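Local structure of hemin degrading factor (Pseudomonas aeruginosa, 4MF9) at residues R37-L42 with G48-S53; W124-A129 with A180-H185; A203-W208 with G237-R242; G318-W323 with G338-G343. The protein binds heme, probably passes it on to the heme oxygenase HemO, and probably can also degrade it. All coordinates share one frame; numbering follows the deposited sequence.

Contact 1 (R37-L42 with G48-S53); sequences RDAAAL and GELVAS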
loop_
_atom_site.group_PDB
_atom_site.type_symbol
_atom_site.label_atom_id
_atom_site.label_comp_id
_atom_site.label_asym_id
_atom_site.label_seq_id
_atom_site.Cartn_x
_atom_site.Cartn_y
_atom_site.Cartn_z
ATOM N N ARG A 37 0.240 6.939 -13.914
ATOM C CA ARG A 37 1.521 6.952 -13.283
ATOM C C ARG A 37 2.665 6.789 -14.276
ATOM O O ARG A 37 3.618 7.467 -14.196
ATOM C CB ARG A 37 1.537 5.902 -12.184
ATOM C CG ARG A 37 2.827 5.246 -11.882
ATOM C CD ARG A 37 2.572 3.932 -11.193
ATOM N NE ARG A 37 3.226 3.943 -9.915
ATOM C CZ ARG A 37 4.483 3.654 -9.748
ATOM N NH1 ARG A 37 5.204 3.335 -10.784
ATOM N NH2 ARG A 37 5.020 3.676 -8.565
ATOM N N ASP A 38 2.535 5.880 -15.222
ATOM C CA ASP A 38 3.547 5.722 -16.245
ATOM C C ASP A 38 3.669 6.955 -17.131
ATOM O O ASP A 38 4.755 7.441 -17.339
ATOM C CB ASP A 38 3.192 4.560 -17.147
ATOM C CG ASP A 38 3.013 3.265 -16.408
ATOM O OD1 ASP A 38 3.978 2.659 -16.058
ATOM O OD2 ASP A 38 1.913 2.876 -16.196
ATOM N N ALA A 39 2.528 7.463 -17.577
ATOM C CA ALA A 39 2.511 8.651 -18.427
ATOM C C ALA A 39 3.154 9.854 -17.745
ATOM O O ALA A 39 3.943 10.569 -18.363
ATOM C CB ALA A 39 1.097 8.976 -18.850
ATOM N N ALA A 40 2.812 10.076 -16.477
ATOM C CA ALA A 40 3.386 11.180 -15.717
ATOM C C ALA A 40 4.912 11.137 -15.750
ATOM O O ALA A 40 5.563 12.165 -15.935
ATOM C CB ALA A 40 2.880 11.163 -14.273
ATOM N N ALA A 41 5.468 9.946 -15.582
ATOM C CA ALA A 41 6.901 9.765 -15.649
ATOM C C ALA A 41 7.478 10.106 -17.011
ATOM O O ALA A 41 8.453 10.831 -17.087
ATOM C CB ALA A 41 7.262 8.350 -15.279
ATOM N N LEU A 42 6.838 9.637 -18.059
ATOM C CA LEU A 42 7.238 9.973 -19.428
ATOM C C LEU A 42 7.113 11.471 -19.719
ATOM O O LEU A 42 7.898 12.023 -20.493
ATOM C CB LEU A 42 6.419 9.178 -20.452
ATOM C CG LEU A 42 6.892 7.785 -20.873
ATOM C CD1 LEU A 42 8.380 7.797 -21.198
ATOM C CD2 LEU A 42 6.570 6.733 -19.819
ATOM N N GLY A 48 0.380 13.403 -9.371
ATOM C CA GLY A 48 -0.452 14.423 -8.753
ATOM C C GLY A 48 -0.664 15.644 -9.638
ATOM O O GLY A 48 -1.781 16.152 -9.745
ATOM N N GLU A 49 0.405 16.082 -10.257
ATOM C CA GLU A 49 0.382 17.176 -11.193
ATOM C C GLU A 49 -0.464 16.845 -12.405
ATOM O O GLU A 49 -1.245 17.622 -12.829
ATOM C CB GLU A 49 1.764 17.492 -11.626
ATOM C CG GLU A 49 2.550 18.258 -10.630
ATOM C CD GLU A 49 4.020 18.336 -11.005
ATOM O OE1 GLU A 49 4.789 17.397 -10.703
ATOM O OE2 GLU A 49 4.358 19.319 -11.654
ATOM N N LEU A 50 -0.308 15.629 -12.881
ATOM C CA LEU A 50 -1.045 15.133 -14.044
ATOM C C LEU A 50 -2.541 15.160 -13.758
ATOM O O LEU A 50 -3.328 15.670 -14.562
ATOM C CB LEU A 50 -0.605 13.710 -14.409
ATOM C CG LEU A 50 -0.452 13.330 -15.890
ATOM C CD1 LEU A 50 -0.337 11.826 -16.088
ATOM C CD2 LEU A 50 -1.588 13.857 -16.720
ATOM N N VAL A 51 -2.931 14.626 -12.603
ATOM C CA VAL A 51 -4.335 14.645 -12.191
ATOM C C VAL A 51 -4.873 16.076 -12.033
ATOM O O VAL A 51 -5.992 16.381 -12.454
ATOM C CB VAL A 51 -4.548 13.822 -10.897
ATOM C CG1 VAL A 51 -5.983 13.946 -10.412
ATOM C CG2 VAL A 51 -4.190 12.355 -11.133
ATOM N N ALA A 52 -4.077 16.961 -11.445
ATOM C CA ALA A 52 -4.497 18.351 -11.300
ATOM C C ALA A 52 -4.676 19.028 -12.661
ATOM O O ALA A 52 -5.454 19.963 -12.787
ATOM C CB ALA A 52 -3.520 19.125 -10.440
ATOM N N SER A 53 -3.971 18.559 -13.685
ATOM C CA SER A 53 -4.173 19.132 -15.022
ATOM C C SER A 53 -5.565 18.788 -15.561
ATOM O O SER A 53 -6.009 19.358 -16.563
ATOM C CB SER A 53 -3.098 18.648 -15.996
ATOM O OG SER A 53 -3.434 17.384 -16.524
#
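Ala40 and Leu50 mark where the helices 36-42 and 47-52 come closest, their CA atoms 6.2 Å apart. The side chains that the first helix turns this way, Ala39 and Ala40, are single methyls, which is consistent with so near an approach. Leu50 does the reaching. With chi2 extended (-166°), its CD1 branch is carried out towards the other helix, where it lies 3.8 Å from Ala40 CB. The same methyl sits against the backbone as well, Leu50 CD1 being 3.6 Å from Ala40 N, and Leu50 CD1 is also 4.2 Å from Ala39 CB. One leucine methyl thus touches two consecutive alanines, and no hydrogen bond crosses from helix to helix.

Trp24 of helix 17-30 packs on both Ala39 and Leu50, so a third helix also borders the patch. On another side of helix 47-52, Val51 packs onto Phe128 and Ile130 of strand 124-133, which places this helical layer on the sheet.

Three residues after Leu50, Ser53 OG donates to Leu50 O over 2.6 Å, arriving in the carbonyl plane on a lone pair at a C=O...O angle of 142°, while Ser53 N bonds to Glu49 O. Because only apolar side chains meet across the gap, the helices are probably held by fit and the exclusion of water, with the backbone and serine bonds staying within each segment.

Contact 2 (W124-A129 with A180-H185); sequences WNAVFA and AVLALH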
loop_
_atom_site.group_PDB
_atom_site.type_symbol
_atom_site.label_atom_id
_atom_site.label_comp_id
_atom_site.label_asym_id
_atom_site.label_seq_id
_atom_site.Cartn_x
_atom_site.Cartn_y
_atom_site.Cartn_z
ATOM N N TRP A 124 -0.308 13.157 3.546
ATOM C CA TRP A 124 -1.361 13.265 2.538
ATOM C C TRP A 124 -1.529 14.731 2.149
ATOM O O TRP A 124 -1.754 15.577 3.008
ATOM C CB TRP A 124 -2.680 12.729 3.082
ATOM C CG TRP A 124 -2.709 11.243 3.273
ATOM C CD1 TRP A 124 -1.656 10.430 3.606
ATOM C CD2 TRP A 124 -3.850 10.385 3.125
ATOM N NE1 TRP A 124 -2.082 9.120 3.689
ATOM C CE2 TRP A 124 -3.421 9.066 3.394
ATOM C CE3 TRP A 124 -5.196 10.608 2.808
ATOM C CZ2 TRP A 124 -4.287 7.978 3.352
ATOM C CZ3 TRP A 124 -6.057 9.519 2.761
ATOM C CH2 TRP A 124 -5.596 8.219 3.035
ATOM N N ASN A 125 -1.414 15.041 0.864
ATOM C CA ASN A 125 -1.359 16.440 0.457
ATOM C C ASN A 125 -2.568 16.939 -0.328
ATOM O O ASN A 125 -3.187 17.949 0.028
ATOM C CB ASN A 125 -0.094 16.708 -0.349
ATOM C CG ASN A 125 0.046 18.168 -0.720
ATOM O OD1 ASN A 125 -0.042 19.043 0.139
ATOM N ND2 ASN A 125 0.241 18.441 -1.998
ATOM N N ALA A 126 -2.887 16.246 -1.411
ATOM C CA ALA A 126 -3.977 16.676 -2.268
ATOM C C ALA A 126 -4.871 15.492 -2.596
ATOM O O ALA A 126 -4.410 14.337 -2.637
ATOM C CB ALA A 126 -3.438 17.305 -3.529
ATOM N N VAL A 127 -6.147 15.785 -2.824
ATOM C CA VAL A 127 -7.142 14.755 -3.107
ATOM C C VAL A 127 -8.104 15.246 -4.191
ATOM O O VAL A 127 -8.588 16.387 -4.139
ATOM C CB VAL A 127 -7.906 14.365 -1.826
ATOM C CG1 VAL A 127 -8.343 15.609 -1.059
ATOM C CG2 VAL A 127 -9.094 13.492 -2.155
ATOM N N PHE A 128 -8.357 14.394 -5.184
ATOM C CA PHE A 128 -9.219 14.750 -6.311
ATOM C C PHE A 128 -10.324 13.727 -6.508
ATOM O O PHE A 128 -10.143 12.535 -6.247
ATOM C CB PHE A 128 -8.396 14.851 -7.603
ATOM C CG PHE A 128 -7.298 15.876 -7.538
ATOM C CD1 PHE A 128 -6.056 15.552 -7.000
ATOM C CD2 PHE A 128 -7.507 17.166 -8.013
ATOM C CE1 PHE A 128 -5.046 16.501 -6.932
ATOM C CE2 PHE A 128 -6.502 18.117 -7.954
ATOM C CZ PHE A 128 -5.268 17.783 -7.410
ATOM N N ALA A 129 -11.477 14.199 -6.965
ATOM C CA ALA A 129 -12.551 13.308 -7.361
ATOM C C ALA A 129 -12.582 13.351 -8.870
ATOM O O ALA A 129 -12.775 14.424 -9.460
ATOM C CB ALA A 129 -13.880 13.788 -6.789
ATOM N N ALA A 180 -5.395 24.072 -10.892
ATOM C CA ALA A 180 -4.880 22.934 -11.604
ATOM C C ALA A 180 -3.356 22.809 -11.508
ATOM O O ALA A 180 -2.773 22.165 -12.312
ATOM C CB ALA A 180 -5.353 22.962 -13.020
ATOM N N VAL A 181 -2.785 23.419 -10.496
ATOM C CA VAL A 181 -1.357 23.477 -10.428
ATOM C C VAL A 181 -0.704 22.470 -9.469
ATOM O O VAL A 181 0.136 21.670 -9.886
ATOM C CB VAL A 181 -0.936 24.938 -10.225
ATOM C CG1 VAL A 181 0.460 25.060 -9.667
ATOM C CG2 VAL A 181 -1.016 25.625 -11.576
ATOM N N LEU A 182 -1.124 22.501 -8.225
ATOM C CA LEU A 182 -0.668 21.566 -7.180
ATOM C C LEU A 182 0.665 21.944 -6.514
ATOM O O LEU A 182 1.725 21.887 -7.139
ATOM C CB LEU A 182 -0.641 20.108 -7.669
ATOM C CG LEU A 182 -0.417 19.123 -6.532
ATOM C CD1 LEU A 182 -1.431 19.423 -5.460
ATOM C CD2 LEU A 182 -0.518 17.682 -6.984
ATOM N N ALA A 183 0.603 22.260 -5.239
ATOM C CA ALA A 183 1.778 22.643 -4.501
ATOM C C ALA A 183 2.583 21.424 -4.071
ATOM O O ALA A 183 2.040 20.527 -3.482
ATOM C CB ALA A 183 1.342 23.404 -3.281
ATOM N N LEU A 184 3.876 21.436 -4.304
ATOM C CA LEU A 184 4.715 20.305 -3.911
ATOM C C LEU A 184 5.919 20.747 -3.086
ATOM O O LEU A 184 6.641 21.670 -3.471
ATOM C CB LEU A 184 5.196 19.532 -5.142
ATOM C CG LEU A 184 4.147 19.041 -6.141
ATOM C CD1 LEU A 184 4.821 18.294 -7.269
ATOM C CD2 LEU A 184 3.115 18.163 -5.478
ATOM N N HIS A 185 6.264 19.930 -2.100
ATOM C CA HIS A 185 7.343 20.149 -1.196
ATOM C C HIS A 185 8.541 19.343 -1.565
ATOM O O HIS A 185 8.477 18.327 -2.181
ATOM C CB HIS A 185 6.905 19.859 0.206
ATOM C CG HIS A 185 5.992 20.894 0.763
ATOM N ND1 HIS A 185 5.691 22.058 0.089
ATOM C CD2 HIS A 185 5.306 20.945 1.929
ATOM C CE1 HIS A 185 4.844 22.771 0.810
ATOM N NE2 HIS A 185 4.601 22.122 1.934
HETATM O O HOH W 1 -0.788 20.841 -2.686
#
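Asn125 reaches across to Ala183 with its amide nitrogen. Its CG stands anti to the backbone N (chi1 -176°), which sends the amide out from the strand towards the loop. Asn125 ND2 gives a weak hydrogen bond to Ala183 O, 3.1 Å long and bent to 131° at the hydrogen. Water 1 backs it up: it accepts from Asn125 ND2 at 2.7 Å and donates to Ala183 O at 3.0 Å, closing a small triangle.

Next along the strand, Ala126 also points at the loop. That two consecutive residues do so follows from a classic beta bulge, in which Asn125 and Ala126 both face Phe145 of strand 138-146. Ala126 CB meets Leu182 CD1 at 3.5 Å, tighter than usual for two methyls, and the same CD1 lies 4.0 Å from Asn125 ND2. The asparagine and leucine side chains run past each other in opposite directions.

Phe128, two residues on, turns the same way but packs on Val51 and Ala52 of helix 47-52; Leu182 touches Ala52 too. The link between strand and loop is thus one firm apolar touch beside a polar one, and the bent direct bond probably contributes less than the path through the water.

Contact 3 (A203-W208 with G237-R242); sequences ALREGW and GEWAER
Trp208 and Trp239 bring their indoles together at a slant, and this pair makes up most of the contact. Trp208 CD1 sits over one face of Trp239, 3.4 Å from Trp239 CD2, towards the rim of the ring. The planes are tilted by 34° and the five-membered centroids are 4.1 Å apart, so the rings meet obliquely. Trp239 also brings its own CB over the Trp208 five-membered ring, a CH-pi contact of 3.9 Å to the centroid. The opposite face of Trp239 is met by Glu238 CG.

The indole N-H of Trp239 is used by water 2, which accepts from Trp239 NE1 at 2.8 Å and donates to Arg205 O at 3.1 Å, tying the ring to the helix backbone. Nearby, Arg205 NH2 and Glu238 OE2 are paired as a salt bridge, but the model sets them too close together, so the detail is doubtful.

The contact packs helix 201-210 against the loop that leads into strand 240-243, an outermost strand of the antiparallel sheet in the heme-binding half of this HemS-family protein. Further out, Trp208 NE1 is hydrogen-bonded to Arg312 O, which helps fix the turn of its ring, and Phe217 meets that ring edge to face. Arg312 also pairs with the backbone of Trp239, so Arg312 holds the Trp208 ring and the Trp239 backbone. Its neighbour Lys313, a heme-binding residue, has its side chain about 4 Å from that of Trp208.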
loop_
_atom_site.group_PDB
_atom_site.type_symbol
_atom_site.label_atom_id
_atom_site.label_comp_id
_atom_site.label_asym_id
_atom_site.label_seq_id
_atom_site.Cartn_x
_atom_site.Cartn_y
_atom_site.Cartn_z
ATOM N N ALA A 203 22.437 -5.047 21.683
ATOM C CA ALA A 203 21.283 -4.350 22.187
ATOM C C ALA A 203 20.058 -4.593 21.340
ATOM O O ALA A 203 19.062 -4.906 21.845
ATOM C CB ALA A 203 21.564 -2.859 22.293
ATOM N N LEU A 204 20.232 -4.527 20.044
ATOM C CA LEU A 204 19.148 -4.776 19.127
ATOM C C LEU A 204 18.580 -6.167 19.312
ATOM O O LEU A 204 17.420 -6.292 19.490
ATOM C CB LEU A 204 19.733 -4.693 17.736
ATOM C CG LEU A 204 18.910 -4.570 16.483
ATOM C CD1 LEU A 204 19.566 -5.269 15.344
ATOM C CD2 LEU A 204 17.475 -4.887 16.625
ATOM N N ARG A 205 19.434 -7.147 19.382
ATOM C CA ARG A 205 19.034 -8.521 19.656
ATOM C C ARG A 205 18.372 -8.677 21.012
ATOM O O ARG A 205 17.397 -9.370 21.152
ATOM C CB ARG A 205 20.228 -9.450 19.583
ATOM C CG ARG A 205 20.782 -9.784 18.237
ATOM C CD ARG A 205 21.940 -10.784 18.352
ATOM N NE ARG A 205 21.473 -12.040 17.799
ATOM C CZ ARG A 205 21.307 -13.185 18.429
ATOM N NH1 ARG A 205 21.640 -13.352 19.701
ATOM N NH2 ARG A 205 20.830 -14.191 17.754
ATOM N N GLU A 206 18.920 -7.991 22.001
ATOM C CA GLU A 206 18.298 -8.051 23.303
ATOM C C GLU A 206 16.886 -7.515 23.302
ATOM O O GLU A 206 15.978 -8.184 23.719
ATOM C CB GLU A 206 19.160 -7.319 24.333
ATOM C CG GLU A 206 18.599 -7.439 25.721
ATOM C CD GLU A 206 19.534 -6.932 26.836
ATOM O OE1 GLU A 206 20.706 -6.601 26.595
ATOM O OE2 GLU A 206 19.021 -6.888 27.926
ATOM N N GLY A 207 16.713 -6.350 22.698
ATOM C CA GLY A 207 15.399 -5.761 22.521
ATOM C C GLY A 207 14.478 -6.613 21.661
ATOM O O GLY A 207 13.270 -6.690 21.926
ATOM N N TRP A 208 15.042 -7.248 20.634
ATOM C CA TRP A 208 14.273 -8.125 19.742
ATOM C C TRP A 208 13.652 -9.275 20.528
ATOM O O TRP A 208 12.452 -9.532 20.428
ATOM C CB TRP A 208 15.169 -8.689 18.629
ATOM C CG TRP A 208 14.408 -9.380 17.499
ATOM C CD1 TRP A 208 13.537 -10.434 17.606
ATOM C CD2 TRP A 208 14.488 -9.069 16.102
ATOM N NE1 TRP A 208 13.063 -10.785 16.361
ATOM C CE2 TRP A 208 13.630 -9.958 15.422
ATOM C CE3 TRP A 208 15.200 -8.120 15.362
ATOM C CZ2 TRP A 208 13.474 -9.932 14.032
ATOM C CZ3 TRP A 208 15.044 -8.096 13.985
ATOM C CH2 TRP A 208 14.188 -8.994 13.333
ATOM N N GLY A 237 20.085 -15.888 12.597
ATOM C CA GLY A 237 19.197 -16.833 11.941
ATOM C C GLY A 237 17.967 -17.274 12.707
ATOM O O GLY A 237 16.956 -17.620 12.100
ATOM N N GLU A 238 18.015 -17.252 14.034
ATOM C CA GLU A 238 16.823 -17.636 14.787
ATOM C C GLU A 238 15.703 -16.592 14.652
ATOM O O GLU A 238 14.525 -16.905 14.848
ATOM C CB GLU A 238 17.154 -17.913 16.258
ATOM C CG GLU A 238 17.485 -16.702 17.108
ATOM C CD GLU A 238 18.927 -16.254 16.986
ATOM O OE1 GLU A 238 19.531 -16.442 15.912
ATOM O OE2 GLU A 238 19.458 -15.699 17.971
ATOM N N TRP A 239 16.069 -15.358 14.313
ATOM C CA TRP A 239 15.077 -14.274 14.221
ATOM C C TRP A 239 14.750 -13.913 12.768
ATOM O O TRP A 239 13.646 -13.444 12.462
ATOM C CB TRP A 239 15.564 -13.012 14.953
ATOM C CG TRP A 239 15.787 -13.164 16.446
ATOM C CD1 TRP A 239 16.956 -12.942 17.128
ATOM C CD2 TRP A 239 14.825 -13.583 17.431
ATOM N NE1 TRP A 239 16.779 -13.192 18.477
ATOM C CE2 TRP A 239 15.483 -13.588 18.688
ATOM C CE3 TRP A 239 13.473 -13.950 17.376
ATOM C CZ2 TRP A 239 14.831 -13.944 19.879
ATOM C CZ3 TRP A 239 12.827 -14.311 18.564
ATOM C CH2 TRP A 239 13.511 -14.298 19.801
ATOM N N ALA A 240 15.721 -14.102 11.878
ATOM C CA ALA A 240 15.541 -13.702 10.480
ATOM C C ALA A 240 16.518 -14.415 9.564
ATOM O O ALA A 240 17.722 -14.429 9.832
ATOM C CB ALA A 240 15.697 -12.200 10.338
ATOM N N GLU A 241 16.000 -14.972 8.484
ATOM C CA GLU A 241 16.793 -15.677 7.496
ATOM C C GLU A 241 16.448 -15.248 6.095
ATOM O O GLU A 241 15.339 -15.228 5.783
ATOM C CB GLU A 241 16.518 -17.172 7.572
ATOM C CG GLU A 241 16.663 -17.819 8.920
ATOM C CD GLU A 241 16.331 -19.313 8.885
ATOM O OE1 GLU A 241 17.236 -20.099 8.924
ATOM O OE2 GLU A 241 15.207 -19.702 8.826
ATOM N N ARG A 242 17.421 -14.981 5.278
ATOM C CA ARG A 242 17.182 -14.682 3.857
ATOM C C ARG A 242 16.730 -15.901 3.061
ATOM O O ARG A 242 17.208 -16.958 3.268
ATOM C CB ARG A 242 18.378 -14.019 3.225
ATOM C CG ARG A 242 18.072 -13.011 2.133
ATOM C CD ARG A 242 19.353 -12.336 1.746
ATOM N NE ARG A 242 19.266 -11.414 0.663
ATOM C CZ ARG A 242 19.753 -11.638 -0.537
ATOM N NH1 ARG A 242 20.324 -12.771 -0.783
ATOM N NH2 ARG A 242 19.651 -10.759 -1.497
HETATM O O HOH W 2 18.060 -12.361 20.803
#

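Contact 4 (G318-W323 with G338-G343); sequences GIVTSW and GARKPG. With HEM (protoporphyrin IX containing Fe), chain C.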
loop_
_atom_site.group_PDB
_atom_site.type_symbol
_atom_site.label_atom_id
_atom_site.label_comp_id
_atom_site.label_asym_id
_atom_site.label_seq_id
_atom_site.Cartn_x
_atom_site.Cartn_y
_atom_site.Cartn_z
ATOM N N GLY A 318 2.803 -14.516 21.617
ATOM C CA GLY A 318 3.791 -15.506 21.202
ATOM C C GLY A 318 4.520 -15.148 19.911
ATOM O O GLY A 318 4.379 -14.043 19.392
ATOM N N ILE A 319 5.323 -16.048 19.394
ATOM C CA ILE A 319 6.034 -15.775 18.184
ATOM C C ILE A 319 5.156 -15.520 16.943
ATOM O O ILE A 319 4.290 -16.234 16.688
ATOM C CB ILE A 319 6.995 -16.907 17.907
ATOM C CG1 ILE A 319 7.898 -17.074 19.138
ATOM C CG2 ILE A 319 7.711 -16.718 16.599
ATOM C CD1 ILE A 319 9.250 -16.467 19.061
ATOM N N VAL A 320 5.505 -14.497 16.193
ATOM C CA VAL A 320 4.815 -14.206 14.936
ATOM C C VAL A 320 5.789 -14.345 13.783
ATOM O O VAL A 320 6.824 -13.682 13.753
ATOM C CB VAL A 320 4.206 -12.774 14.901
ATOM C CG1 VAL A 320 3.602 -12.482 13.496
ATOM C CG2 VAL A 320 3.151 -12.612 15.966
ATOM N N THR A 321 5.445 -15.195 12.826
ATOM C CA THR A 321 6.293 -15.419 11.667
ATOM C C THR A 321 5.733 -14.701 10.442
ATOM O O THR A 321 4.535 -14.747 10.189
ATOM C CB THR A 321 6.389 -16.916 11.355
ATOM O OG1 THR A 321 6.693 -17.626 12.566
ATOM C CG2 THR A 321 7.479 -17.174 10.328
ATOM N N SER A 322 6.607 -14.047 9.685
ATOM C CA SER A 322 6.202 -13.322 8.486
ATOM C C SER A 322 7.271 -13.504 7.429
ATOM O O SER A 322 8.398 -13.883 7.752
ATOM C CB SER A 322 6.053 -11.833 8.792
ATOM O OG SER A 322 7.290 -11.293 9.223
ATOM N N TRP A 323 6.909 -13.254 6.171
ATOM C CA TRP A 323 7.875 -13.116 5.087
ATOM C C TRP A 323 7.829 -11.662 4.635
ATOM O O TRP A 323 6.745 -11.087 4.501
ATOM C CB TRP A 323 7.508 -14.019 3.906
ATOM C CG TRP A 323 7.869 -15.466 4.107
ATOM C CD1 TRP A 323 8.005 -16.129 5.298
ATOM C CD2 TRP A 323 8.158 -16.419 3.081
ATOM N NE1 TRP A 323 8.346 -17.448 5.067
ATOM C CE2 TRP A 323 8.442 -17.647 3.714
ATOM C CE3 TRP A 323 8.182 -16.356 1.682
ATOM C CZ2 TRP A 323 8.764 -18.795 3.000
ATOM C CZ3 TRP A 323 8.502 -17.502 0.974
ATOM C CH2 TRP A 323 8.788 -18.707 1.635
ATOM N N GLY A 338 0.296 -15.053 8.796
ATOM C CA GLY A 338 -0.864 -15.922 8.877
ATOM C C GLY A 338 -2.025 -15.139 9.456
ATOM O O GLY A 338 -1.833 -14.177 10.199
ATOM N N ALA A 339 -3.243 -15.532 9.112
ATOM C CA ALA A 339 -4.402 -14.841 9.654
ATOM C C ALA A 339 -4.510 -15.107 11.154
ATOM O O ALA A 339 -4.401 -16.250 11.593
ATOM C CB ALA A 339 -5.663 -15.284 8.925
ATOM N N ARG A 340 -4.762 -14.066 11.926
ATOM C CA ARG A 340 -4.808 -14.124 13.365
ATOM C C ARG A 340 -5.539 -12.924 14.011
ATOM O O ARG A 340 -5.388 -11.831 13.577
ATOM C CB ARG A 340 -3.358 -14.237 13.837
ATOM C CG ARG A 340 -2.999 -13.803 15.222
ATOM C CD ARG A 340 -1.482 -13.870 15.382
ATOM N NE ARG A 340 -0.859 -12.562 15.527
ATOM C CZ ARG A 340 -0.984 -11.818 16.599
ATOM N NH1 ARG A 340 -1.670 -12.277 17.594
ATOM N NH2 ARG A 340 -0.384 -10.653 16.702
ATOM N N LYS A 341 -6.191 -13.160 15.130
ATOM C CA LYS A 341 -6.814 -12.112 15.905
ATOM C C LYS A 341 -5.957 -11.701 17.067
ATOM O O LYS A 341 -5.356 -12.527 17.684
ATOM C CB LYS A 341 -8.111 -12.595 16.469
ATOM C CG LYS A 341 -9.184 -12.764 15.451
ATOM C CD LYS A 341 -9.944 -11.470 15.257
ATOM C CE LYS A 341 -10.622 -10.972 16.535
ATOM N NZ LYS A 341 -11.032 -12.075 17.447
ATOM N N PRO A 342 -5.932 -10.456 17.415
ATOM C CA PRO A 342 -5.061 -10.116 18.529
ATOM C C PRO A 342 -5.574 -10.916 19.728
ATOM O O PRO A 342 -6.729 -10.997 19.880
ATOM C CB PRO A 342 -5.240 -8.599 18.652
ATOM C CG PRO A 342 -5.992 -8.185 17.438
ATOM C CD PRO A 342 -6.814 -9.358 17.037
ATOM N N GLY A 343 -4.682 -11.557 20.452
ATOM C CA GLY A 343 -5.006 -12.513 21.479
ATOM C C GLY A 343 -4.873 -13.961 21.099
ATOM O O GLY A 343 -4.709 -14.813 21.955
HETATM C CHA HEM C . 0.399 -6.142 11.954
HETATM C CHB HEM C . -4.084 -6.464 13.445
HETATM C CHC HEM C . -4.096 -1.725 14.259
HETATM C CHD HEM C . -0.082 -1.376 11.673
HETATM C C1A HEM C . -0.798 -6.646 12.374
HETATM C C2A HEM C . -1.122 -8.028 12.490
HETATM C C3A HEM C . -2.357 -8.103 12.924
HETATM C C4A HEM C . -2.820 -6.792 13.030
HETATM C CMA HEM C . -3.116 -9.375 13.174
HETATM C CAA HEM C . -0.255 -9.208 12.230
HETATM C CBA HEM C . -0.198 -10.295 13.333
HETATM C CGA HEM C . 0.590 -9.737 14.462
HETATM O O1A HEM C . 0.210 -9.851 15.624
HETATM O O2A HEM C . 1.609 -9.164 14.187
HETATM C C1B HEM C . -4.411 -5.162 13.801
HETATM C C2B HEM C . -5.665 -4.911 14.377
HETATM C C3B HEM C . -5.718 -3.597 14.636
HETATM C C4B HEM C . -4.425 -3.041 14.176
HETATM C CMB HEM C . -6.717 -5.936 14.681
HETATM C CAB HEM C . -6.903 -2.953 15.277
HETATM C CBB HEM C . -7.287 -1.726 15.099
HETATM C C1C HEM C . -3.017 -1.195 13.655
HETATM C C2C HEM C . -2.660 0.137 13.696
HETATM C C3C HEM C . -1.516 0.258 12.968
HETATM C C4C HEM C . -1.161 -1.023 12.459
HETATM C CMC HEM C . -3.383 1.227 14.427
HETATM C CAC HEM C . -0.801 1.491 12.741
HETATM C CBC HEM C . 0.145 1.464 11.850
HETATM C C1D HEM C . 0.416 -2.679 11.546
HETATM C C2D HEM C . 1.725 -3.034 10.919
HETATM C C3D HEM C . 1.837 -4.355 11.026
HETATM C C4D HEM C . 0.613 -4.805 11.696
HETATM C CMD HEM C . 2.770 -2.142 10.284
HETATM C CAD HEM C . 2.988 -5.193 10.531
HETATM C CBD HEM C . 3.860 -5.586 11.723
HETATM C CGD HEM C . 5.240 -6.120 11.489
HETATM O O1D HEM C . 5.499 -7.158 12.060
HETATM O O2D HEM C . 6.092 -5.562 10.816
HETATM N NA HEM C . -1.864 -5.896 12.703
HETATM N NB HEM C . -3.686 -4.039 13.697
HETATM N NC HEM C . -2.109 -1.844 12.926
HETATM N ND HEM C . -0.191 -3.775 11.976
HETATM FE FE HEM C . -1.817 -3.878 12.829
HETATM O O HOH W 3 1.388 -15.222 11.214
#
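Val320 and Arg340 meet beside a heme propionate, where strand 320-326 begins and just beyond the end of strand 332-338, in the antiparallel sheet that carries the heme site of this HemS-type fold. Arg340 starts from the loop with CB directed at strand 320-326. CG continues roughly anti to the backbone N (chi1 157°), and a bend at chi3 (112°) swings the guanidinium round to the propionate. Arg340 NE passes 4.0 Å from Val320 CG2, the two side chains crossing at about a right angle, and the same Arg340 NE lies 2.9 Å from HEM O1A.

At the tip, NH1 is hydrogen-bonded to Glu344 O and Asp317 OD1, which hold the group's rotation. Arg340 NH2 and HEM O1A, the latter near the guanidinium plane, are modelled 1.5 Å apart, a covalent length; it is doubtful, and a charge pairing between arginine and propionate is the likelier reading.

Val320 borders the same carboxylate, Val320 CG1 lying 3.9 Å from HEM O2A, and Thr214 OG1 adds a hydrogen bond to the heme. Water 3 joins the two segments, accepting from Gly338 N at 2.7 Å and donating weakly to Thr321 O. Farther along the loop, Pro342 CG lies 3.6 Å from the heme methyl CMB.

In the fold
The four contacts follow one another along the chain, each closing before the next opens, and fall into two pairs on opposite sides of the molecule. Contacts 1 and 2 have centres 12 Å apart and touch, helix 47-52 lying between its helical partner and the strand and loop of contact 2. Contacts 3 and 4, 17 Å apart between centres, meet at Trp239 and Ile319 and reach the same antiparallel sheet. Centres of different pairs are 37 to 42 Å apart. Each large sheet takes strands from both halves of the chain, which interlocks the halves; in this structure heme sits by contact 4, while contacts 1 and 2 lie away from it.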